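Local coordinates for protein cytochrome C2 (Rhodobacter sphaeroides, PDB 1CXC) that carries electrons with a covalently bound heme c, serving as the electron donor to oxidized bacteriochlorophyll in photosynthetic purple bacteria, at residues K67-D72 and T84-E89; F102-E107 and H111-Y116. One frame throughout, in Å; residues are numbered along the deposited sequence.

Contact 1 (K67-D72 and T84-E89); sequences KGLAWD and TKFLKE. With HEC (heme c), chain B.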
loop_
_atom_site.group_PDB
_atom_site.type_symbol
_atom_site.label_atom_id
_atom_site.label_comp_id
_atom_site.label_asym_id
_atom_site.label_seq_id
_atom_site.Cartn_x
_atom_site.Cartn_y
_atom_site.Cartn_z
ATOM N N LYS A 67 8.321 -3.086 14.090
ATOM C CA LYS A 67 8.386 -1.890 14.893
ATOM C C LYS A 67 6.987 -1.473 15.298
ATOM O O LYS A 67 6.823 -0.423 15.895
ATOM C CB LYS A 67 8.997 -0.751 14.087
ATOM C CG LYS A 67 10.347 -0.271 14.590
ATOM C CD LYS A 67 11.458 -0.645 13.619
ATOM C CE LYS A 67 12.504 -1.516 14.308
ATOM N NZ LYS A 67 12.249 -2.934 14.092
ATOM N N GLY A 68 5.988 -1.922 14.559
ATOM C CA GLY A 68 4.635 -1.561 14.910
ATOM C C GLY A 68 3.927 -0.709 13.863
ATOM O O GLY A 68 2.765 -0.376 14.059
ATOM N N LEU A 69 4.446 -0.624 12.635
ATOM C CA LEU A 69 3.769 0.179 11.619
ATOM C C LEU A 69 2.530 -0.486 11.023
ATOM O O LEU A 69 2.543 -1.675 10.721
ATOM C CB LEU A 69 4.709 0.494 10.476
ATOM C CG LEU A 69 4.046 0.985 9.179
ATOM C CD1 LEU A 69 3.409 2.343 9.404
ATOM C CD2 LEU A 69 5.050 1.034 8.032
ATOM N N ALA A 70 1.371 0.123 11.212
ATOM C CA ALA A 70 0.122 -0.378 10.649
ATOM C C ALA A 70 -0.343 0.718 9.685
ATOM O O ALA A 70 -0.317 1.897 10.013
ATOM C CB ALA A 70 -0.884 -0.535 11.770
ATOM N N TRP A 71 -0.897 0.393 8.525
ATOM C CA TRP A 71 -1.202 1.445 7.569
ATOM C C TRP A 71 -2.346 2.389 7.866
ATOM O O TRP A 71 -3.452 1.953 8.230
ATOM C CB TRP A 71 -1.413 0.808 6.188
ATOM C CG TRP A 71 -0.130 0.188 5.651
ATOM C CD1 TRP A 71 0.004 -1.172 5.575
ATOM C CD2 TRP A 71 1.002 0.866 5.280
ATOM N NE1 TRP A 71 1.235 -1.343 5.154
ATOM C CE2 TRP A 71 1.856 -0.176 4.953
ATOM C CE3 TRP A 71 1.431 2.191 5.218
ATOM C CZ2 TRP A 71 3.141 0.063 4.537
ATOM C CZ3 TRP A 71 2.730 2.441 4.807
ATOM C CH2 TRP A 71 3.568 1.384 4.463
ATOM N N ASP A 72 -2.031 3.680 8.030
ATOM C CA ASP A 72 -3.072 4.669 8.174
ATOM C C ASP A 72 -2.849 5.691 7.058
ATOM O O ASP A 72 -1.832 5.616 6.362
ATOM C CB ASP A 72 -3.102 5.349 9.538
ATOM C CG ASP A 72 -1.751 5.768 10.062
ATOM O OD1 ASP A 72 -0.867 5.994 9.246
ATOM O OD2 ASP A 72 -1.731 6.277 11.183
ATOM N N THR A 84 11.480 4.045 -0.382
ATOM C CA THR A 84 12.733 3.741 0.259
ATOM C C THR A 84 13.102 4.788 1.281
ATOM O O THR A 84 13.505 4.459 2.388
ATOM C CB THR A 84 13.825 3.584 -0.792
ATOM O OG1 THR A 84 13.576 2.324 -1.372
ATOM C CG2 THR A 84 15.202 3.561 -0.178
ATOM N N LYS A 85 12.744 6.034 1.033
ATOM C CA LYS A 85 13.054 7.058 1.995
ATOM C C LYS A 85 12.185 6.826 3.214
ATOM O O LYS A 85 12.592 7.085 4.354
ATOM C CB LYS A 85 12.755 8.425 1.394
ATOM C CG LYS A 85 13.049 9.600 2.324
ATOM C CD LYS A 85 12.882 10.924 1.585
ATOM C CE LYS A 85 11.951 11.853 2.344
ATOM N N PHE A 86 10.889 6.598 2.973
ATOM C CA PHE A 86 9.980 6.360 4.070
ATOM C C PHE A 86 10.483 5.242 4.961
ATOM O O PHE A 86 10.484 5.385 6.169
ATOM C CB PHE A 86 8.610 5.956 3.545
ATOM C CG PHE A 86 7.676 5.534 4.662
ATOM C CD1 PHE A 86 6.952 6.491 5.349
ATOM C CD2 PHE A 86 7.577 4.207 5.015
ATOM C CE1 PHE A 86 6.121 6.117 6.382
ATOM C CE2 PHE A 86 6.750 3.837 6.052
ATOM C CZ PHE A 86 6.021 4.789 6.724
ATOM N N LEU A 87 10.918 4.123 4.377
ATOM C CA LEU A 87 11.369 2.970 5.147
ATOM C C LEU A 87 12.644 3.284 5.913
ATOM O O LEU A 87 12.803 2.849 7.058
ATOM C CB LEU A 87 11.638 1.811 4.218
ATOM C CG LEU A 87 10.692 0.621 4.139
ATOM C CD1 LEU A 87 9.345 0.865 4.780
ATOM C CD2 LEU A 87 10.593 0.150 2.695
ATOM N N LYS A 88 13.535 4.112 5.363
ATOM C CA LYS A 88 14.746 4.448 6.106
ATOM C C LYS A 88 14.426 5.319 7.333
ATOM O O LYS A 88 14.929 5.113 8.435
ATOM C CB LYS A 88 15.678 5.239 5.233
ATOM C CG LYS A 88 16.344 4.433 4.154
ATOM C CD LYS A 88 17.454 5.306 3.621
ATOM C CE LYS A 88 17.874 4.863 2.236
ATOM N NZ LYS A 88 18.599 3.610 2.281
ATOM N N GLU A 89 13.510 6.268 7.212
ATOM C CA GLU A 89 13.228 7.108 8.350
ATOM C C GLU A 89 12.496 6.358 9.427
ATOM O O GLU A 89 12.650 6.651 10.605
ATOM C CB GLU A 89 12.409 8.319 7.927
ATOM C CG GLU A 89 13.134 9.188 6.903
ATOM C CD GLU A 89 12.313 10.346 6.339
HETATM FE FE HEC B . 3.139 -1.075 -4.024
HETATM C CHA HEC B . 4.049 -2.758 -1.233
HETATM C CHB HEC B . 0.761 0.610 -2.260
HETATM C CHC HEC B . 2.353 0.750 -6.817
HETATM C CHD HEC B . 5.294 -2.964 -5.895
HETATM N NA HEC B . 2.550 -1.041 -2.138
HETATM C C1A HEC B . 3.054 -1.805 -1.097
HETATM C C2A HEC B . 2.389 -1.479 0.153
HETATM C C3A HEC B . 1.484 -0.512 -0.123
HETATM C C4A HEC B . 1.568 -0.273 -1.554
HETATM C CMA HEC B . 0.641 0.235 0.902
HETATM C CAA HEC B . 2.589 -2.148 1.505
HETATM C CBA HEC B . 1.494 -3.174 1.753
HETATM C CGA HEC B . 1.755 -4.165 2.876
HETATM O O1A HEC B . 1.430 -5.322 2.705
HETATM O O2A HEC B . 2.450 -3.809 3.820
HETATM N NB HEC B . 1.863 0.369 -4.438
HETATM C C1B HEC B . 0.887 0.896 -3.604
HETATM C C2B HEC B . 0.063 1.863 -4.309
HETATM C C3B HEC B . 0.549 1.978 -5.584
HETATM C C4B HEC B . 1.658 1.032 -5.654
HETATM C CMB HEC B . -1.130 2.618 -3.710
HETATM C CAB HEC B . 0.107 2.887 -6.587
HETATM C CBB HEC B . 0.221 4.346 -6.434
HETATM N NC HEC B . 3.734 -1.080 -5.921
HETATM C C1C HEC B . 3.309 -0.237 -6.943
HETATM C C2C HEC B . 3.901 -0.618 -8.210
HETATM C C3C HEC B . 4.726 -1.659 -7.953
HETATM C C4C HEC B . 4.607 -1.950 -6.537
HETATM C CMC HEC B . 3.492 -0.098 -9.580
HETATM C CAC HEC B . 5.503 -2.357 -8.872
HETATM C CBC HEC B . 6.489 -1.708 -9.724
HETATM N ND HEC B . 4.374 -2.543 -3.652
HETATM C C1D HEC B . 5.196 -3.235 -4.539
HETATM C C2D HEC B . 6.013 -4.207 -3.847
HETATM C C3D HEC B . 5.719 -4.105 -2.532
HETATM C C4D HEC B . 4.683 -3.096 -2.419
HETATM C CMD HEC B . 7.047 -5.143 -4.470
HETATM C CAD HEC B . 6.533 -4.691 -1.388
HETATM C CBD HEC B . 7.423 -3.629 -0.743
HETATM C CGD HEC B . 8.634 -4.183 0.022
HETATM O O1D HEC B . 9.519 -3.406 0.347
HETATM O O2D HEC B . 8.529 -5.264 0.578
#
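The ring of Phe86 meets Leu69 at its edge and in plane, with CD2 of Leu69 3.8 Å from CE2 of Phe86. The same leucine methyl sits 3.9 Å above one face of the Trp71 indole, offset toward the rim, while the heme methyl CMA is centred over the opposite face. Leu69 and Phe86 approach from opposite directions, each with its CG anti to the backbone N (chi1 164° and 173°), which sends both into the space between loop and helix. A looser touch at 4.3 Å joins CH2 of Trp71 to CE2 of Phe86, the rings meeting obliquely. Trp71 NE1 donates a 3.1 Å hydrogen bond to the heme propionate oxygen O2A, which lies somewhat out of the indole plane on the heme-methyl side. Such a tryptophan-propionate bond is a familiar feature of class I cytochromes c. A phenylalanine in place of Trp71 would probably leave O2A without this donor and lose the touch on Phe86. The loop 67-72 leaves helix 59-66 through a Schellman motif at Gly68 and enters helix 73-81 at the N-cap Asp72; against it, helix 83-91 presents Phe86, which also packs on His75 and Gln78 of helix 73-81.

Contact 2 (F102-E107 and H111-Y116); sequences FKLKKE and HNIWAY. With HEC (heme c), chain B.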
loop_
_atom_site.group_PDB
_atom_site.type_symbol
_atom_site.label_atom_id
_atom_site.label_comp_id
_atom_site.label_asym_id
_atom_site.label_seq_id
_atom_site.Cartn_x
_atom_site.Cartn_y
_atom_site.Cartn_z
ATOM N N PHE A 102 8.080 1.994 -7.504
ATOM C CA PHE A 102 7.223 3.005 -8.096
ATOM C C PHE A 102 7.016 4.149 -7.122
ATOM O O PHE A 102 7.088 3.912 -5.931
ATOM C CB PHE A 102 5.850 2.414 -8.427
ATOM C CG PHE A 102 4.802 3.431 -8.890
ATOM C CD1 PHE A 102 4.702 3.755 -10.232
ATOM C CD2 PHE A 102 3.932 4.017 -7.988
ATOM C CE1 PHE A 102 3.734 4.646 -10.673
ATOM C CE2 PHE A 102 2.978 4.911 -8.428
ATOM C CZ PHE A 102 2.869 5.219 -9.770
ATOM N N LYS A 103 7.159 5.395 -7.574
ATOM C CA LYS A 103 6.906 6.536 -6.717
ATOM C C LYS A 103 5.722 7.327 -7.275
ATOM O O LYS A 103 5.782 7.817 -8.412
ATOM C CB LYS A 103 8.092 7.492 -6.690
ATOM C CG LYS A 103 9.324 6.924 -6.020
ATOM C CD LYS A 103 10.417 7.973 -6.060
ATOM C CE LYS A 103 11.683 7.441 -5.424
ATOM N NZ LYS A 103 12.718 8.460 -5.446
ATOM N N LEU A 104 4.720 7.618 -6.435
ATOM C CA LEU A 104 3.565 8.396 -6.850
ATOM C C LEU A 104 3.964 9.848 -6.726
ATOM O O LEU A 104 4.189 10.312 -5.618
ATOM C CB LEU A 104 2.401 8.105 -5.915
ATOM C CG LEU A 104 1.024 8.594 -6.327
ATOM C CD1 LEU A 104 0.638 7.955 -7.646
ATOM C CD2 LEU A 104 -0.008 8.263 -5.262
ATOM N N LYS A 105 3.954 10.641 -7.808
ATOM C CA LYS A 105 4.428 12.022 -7.684
ATOM C C LYS A 105 3.440 12.992 -7.103
ATOM O O LYS A 105 3.858 13.936 -6.461
ATOM C CB LYS A 105 4.897 12.638 -9.005
ATOM C CG LYS A 105 5.131 11.655 -10.144
ATOM C CD LYS A 105 6.426 10.880 -9.938
ATOM N N LYS A 106 2.145 12.712 -7.147
ATOM C CA LYS A 106 1.198 13.670 -6.629
ATOM C C LYS A 106 0.603 13.293 -5.275
ATOM O O LYS A 106 -0.085 12.289 -5.143
ATOM C CB LYS A 106 0.071 13.857 -7.634
ATOM C CG LYS A 106 0.230 15.105 -8.487
ATOM C CD LYS A 106 -0.557 14.986 -9.790
ATOM N N GLU A 107 0.694 14.219 -4.311
ATOM C CA GLU A 107 0.135 14.022 -2.981
ATOM C C GLU A 107 -1.360 13.842 -3.074
ATOM O O GLU A 107 -1.955 13.174 -2.243
ATOM C CB GLU A 107 0.389 15.251 -2.124
ATOM C CG GLU A 107 -0.063 15.097 -0.679
ATOM C CD GLU A 107 0.790 15.913 0.301
ATOM O OE1 GLU A 107 1.899 15.467 0.629
ATOM O OE2 GLU A 107 0.466 17.083 0.529
ATOM N N HIS A 111 -3.808 10.876 -1.386
ATOM C CA HIS A 111 -4.959 10.991 -0.525
ATOM C C HIS A 111 -6.205 10.418 -1.196
ATOM O O HIS A 111 -7.063 9.869 -0.532
ATOM C CB HIS A 111 -5.205 12.452 -0.182
ATOM C CG HIS A 111 -4.210 13.009 0.813
ATOM N ND1 HIS A 111 -4.209 12.645 2.082
ATOM C CD2 HIS A 111 -3.238 13.925 0.570
ATOM C CE1 HIS A 111 -3.231 13.301 2.633
ATOM N NE2 HIS A 111 -2.663 14.081 1.738
ATOM N N ASN A 112 -6.402 10.638 -2.508
ATOM C CA ASN A 112 -7.577 10.101 -3.199
ATOM C C ASN A 112 -7.586 8.587 -3.201
ATOM O O ASN A 112 -8.624 7.943 -3.036
ATOM C CB ASN A 112 -7.640 10.599 -4.637
ATOM C CG ASN A 112 -7.882 12.100 -4.735
ATOM O OD1 ASN A 112 -7.551 12.738 -5.752
ATOM N ND2 ASN A 112 -8.416 12.729 -3.678
ATOM N N ILE A 113 -6.437 7.992 -3.449
ATOM C CA ILE A 113 -6.320 6.554 -3.443
ATOM C C ILE A 113 -6.575 6.011 -2.038
ATOM O O ILE A 113 -7.308 5.038 -1.877
ATOM C CB ILE A 113 -4.925 6.150 -3.948
ATOM C CG1 ILE A 113 -4.792 6.367 -5.456
ATOM C CG2 ILE A 113 -4.657 4.693 -3.588
ATOM C CD1 ILE A 113 -3.372 6.112 -5.974
ATOM N N TRP A 114 -6.181 6.734 -0.980
ATOM C CA TRP A 114 -6.469 6.236 0.358
ATOM C C TRP A 114 -7.975 6.277 0.603
ATOM O O TRP A 114 -8.556 5.361 1.185
ATOM C CB TRP A 114 -5.751 7.080 1.421
ATOM C CG TRP A 114 -6.004 6.523 2.841
ATOM C CD1 TRP A 114 -6.859 7.153 3.707
ATOM C CD2 TRP A 114 -5.498 5.362 3.361
ATOM N NE1 TRP A 114 -6.886 6.401 4.804
ATOM C CE2 TRP A 114 -6.101 5.313 4.623
ATOM C CE3 TRP A 114 -4.648 4.357 2.945
ATOM C CZ2 TRP A 114 -5.863 4.243 5.483
ATOM C CZ3 TRP A 114 -4.402 3.295 3.809
ATOM C CH2 TRP A 114 -5.000 3.236 5.065
ATOM N N ALA A 115 -8.662 7.319 0.135
ATOM C CA ALA A 115 -10.094 7.389 0.334
ATOM C C ALA A 115 -10.820 6.271 -0.422
ATOM O O ALA A 115 -11.812 5.701 0.055
ATOM C CB ALA A 115 -10.610 8.741 -0.157
ATOM N N TYR A 116 -10.273 5.880 -1.577
ATOM C CA TYR A 116 -10.841 4.802 -2.372
ATOM C C TYR A 116 -10.655 3.472 -1.633
ATOM O O TYR A 116 -11.585 2.689 -1.459
ATOM C CB TYR A 116 -10.123 4.800 -3.731
ATOM C CG TYR A 116 -10.340 3.562 -4.590
ATOM C CD1 TYR A 116 -11.624 3.211 -4.976
ATOM C CD2 TYR A 116 -9.261 2.793 -4.966
ATOM C CE1 TYR A 116 -11.849 2.078 -5.744
ATOM C CE2 TYR A 116 -9.473 1.663 -5.727
ATOM C CZ TYR A 116 -10.762 1.312 -6.111
ATOM O OH TYR A 116 -10.976 0.164 -6.862
HETATM FE FE HEC B . 3.139 -1.075 -4.024
HETATM C CHA HEC B . 4.049 -2.758 -1.233
HETATM C CHB HEC B . 0.761 0.610 -2.260
HETATM C CHC HEC B . 2.353 0.750 -6.817
HETATM C CHD HEC B . 5.294 -2.964 -5.895
HETATM N NA HEC B . 2.550 -1.041 -2.138
HETATM C C1A HEC B . 3.054 -1.805 -1.097
HETATM C C2A HEC B . 2.389 -1.479 0.153
HETATM C C3A HEC B . 1.484 -0.512 -0.123
HETATM C C4A HEC B . 1.568 -0.273 -1.554
HETATM C CMA HEC B . 0.641 0.235 0.902
HETATM C CAA HEC B . 2.589 -2.148 1.505
HETATM C CBA HEC B . 1.494 -3.174 1.753
HETATM C CGA HEC B . 1.755 -4.165 2.876
HETATM O O1A HEC B . 1.430 -5.322 2.705
HETATM O O2A HEC B . 2.450 -3.809 3.820
HETATM N NB HEC B . 1.863 0.369 -4.438
HETATM C C1B HEC B . 0.887 0.896 -3.604
HETATM C C2B HEC B . 0.063 1.863 -4.309
HETATM C C3B HEC B . 0.549 1.978 -5.584
HETATM C C4B HEC B . 1.658 1.032 -5.654
HETATM C CMB HEC B . -1.130 2.618 -3.710
HETATM C CAB HEC B . 0.107 2.887 -6.587
HETATM C CBB HEC B . 0.221 4.346 -6.434
HETATM N NC HEC B . 3.734 -1.080 -5.921
HETATM C C1C HEC B . 3.309 -0.237 -6.943
HETATM C C2C HEC B . 3.901 -0.618 -8.210
HETATM C C3C HEC B . 4.726 -1.659 -7.953
HETATM C C4C HEC B . 4.607 -1.950 -6.537
HETATM C CMC HEC B . 3.492 -0.098 -9.580
HETATM C CAC HEC B . 5.503 -2.357 -8.872
HETATM C CBC HEC B . 6.489 -1.708 -9.724
HETATM N ND HEC B . 4.374 -2.543 -3.652
HETATM C C1D HEC B . 5.196 -3.235 -4.539
HETATM C C2D HEC B . 6.013 -4.207 -3.847
HETATM C C3D HEC B . 5.719 -4.105 -2.532
HETATM C C4D HEC B . 4.683 -3.096 -2.419
HETATM C CMD HEC B . 7.047 -5.143 -4.470
HETATM C CAD HEC B . 6.533 -4.691 -1.388
HETATM C CBD HEC B . 7.423 -3.629 -0.743
HETATM C CGD HEC B . 8.634 -4.183 0.022
HETATM O O1D HEC B . 9.519 -3.406 0.347
HETATM O O2D HEC B . 8.529 -5.264 0.578
#
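Leu104 and Ile113 meet tip to tip, CD2 of the leucine 4.1 Å from CD1 of the isoleucine, and both touch the heme carbon CBB. CD1 of Leu104 lies 3.8 Å from CBB, and CE2 of Phe102 approaches the same atom obliquely at 3.4 Å. Ile113 extends toward it because CG1 stands anti to its carbonyl carbon (chi1 -73°), while CG2 comes within 4.1 Å of the heme methyl CMB. Ile113 also packs on Ala11 of helix 5-11, in the terminal-helix pairing that marks the cytochrome c fold. Further out, the first turn of helix 107-120 is closed by a hydrogen bond from His111 N to Glu107 O, 3.1 Å long. Glu107 and His111 run side by side over this turn, CG of Glu107 3.6 Å from CD2 of His111, with carboxylate and imidazole planes 78° apart. Glu73 hydrogen-bonds His111 ND1, tying the ring to helix 73-81; a backbone hydrogen bond to Val80 of that helix positions Leu104. The chemistry is divided: apolar side chains line the heme around CBB and CMB, beside Cys15, its predicted covalent attachment, whereas the outer turn is polar, and the nearby carboxylates of Glu73 and Glu107 would tend to favour a protonated imidazole.

In the fold
From the N terminus the chain passes helix 5-11, the 21-22 and 28-30 strands and helix 59-66 before contact 1 begins. This contact closes a loop of 11 residues, nearly all helical, folding helix 83-91 back on the segment ahead of helix 73-81. Contact 2 follows in series, neither nested nor crossed, and spans just three residues, joining the approach to helix 107-120 with that helix. Their centres are about 16 Å apart, yet the two meet directly where the indole of Trp114 packs against the backbone of Trp71 and Asp72. Both also touch the heme, so the loop before helix 73-81 and the C-terminal helix with the segment ahead of it meet one cofactor.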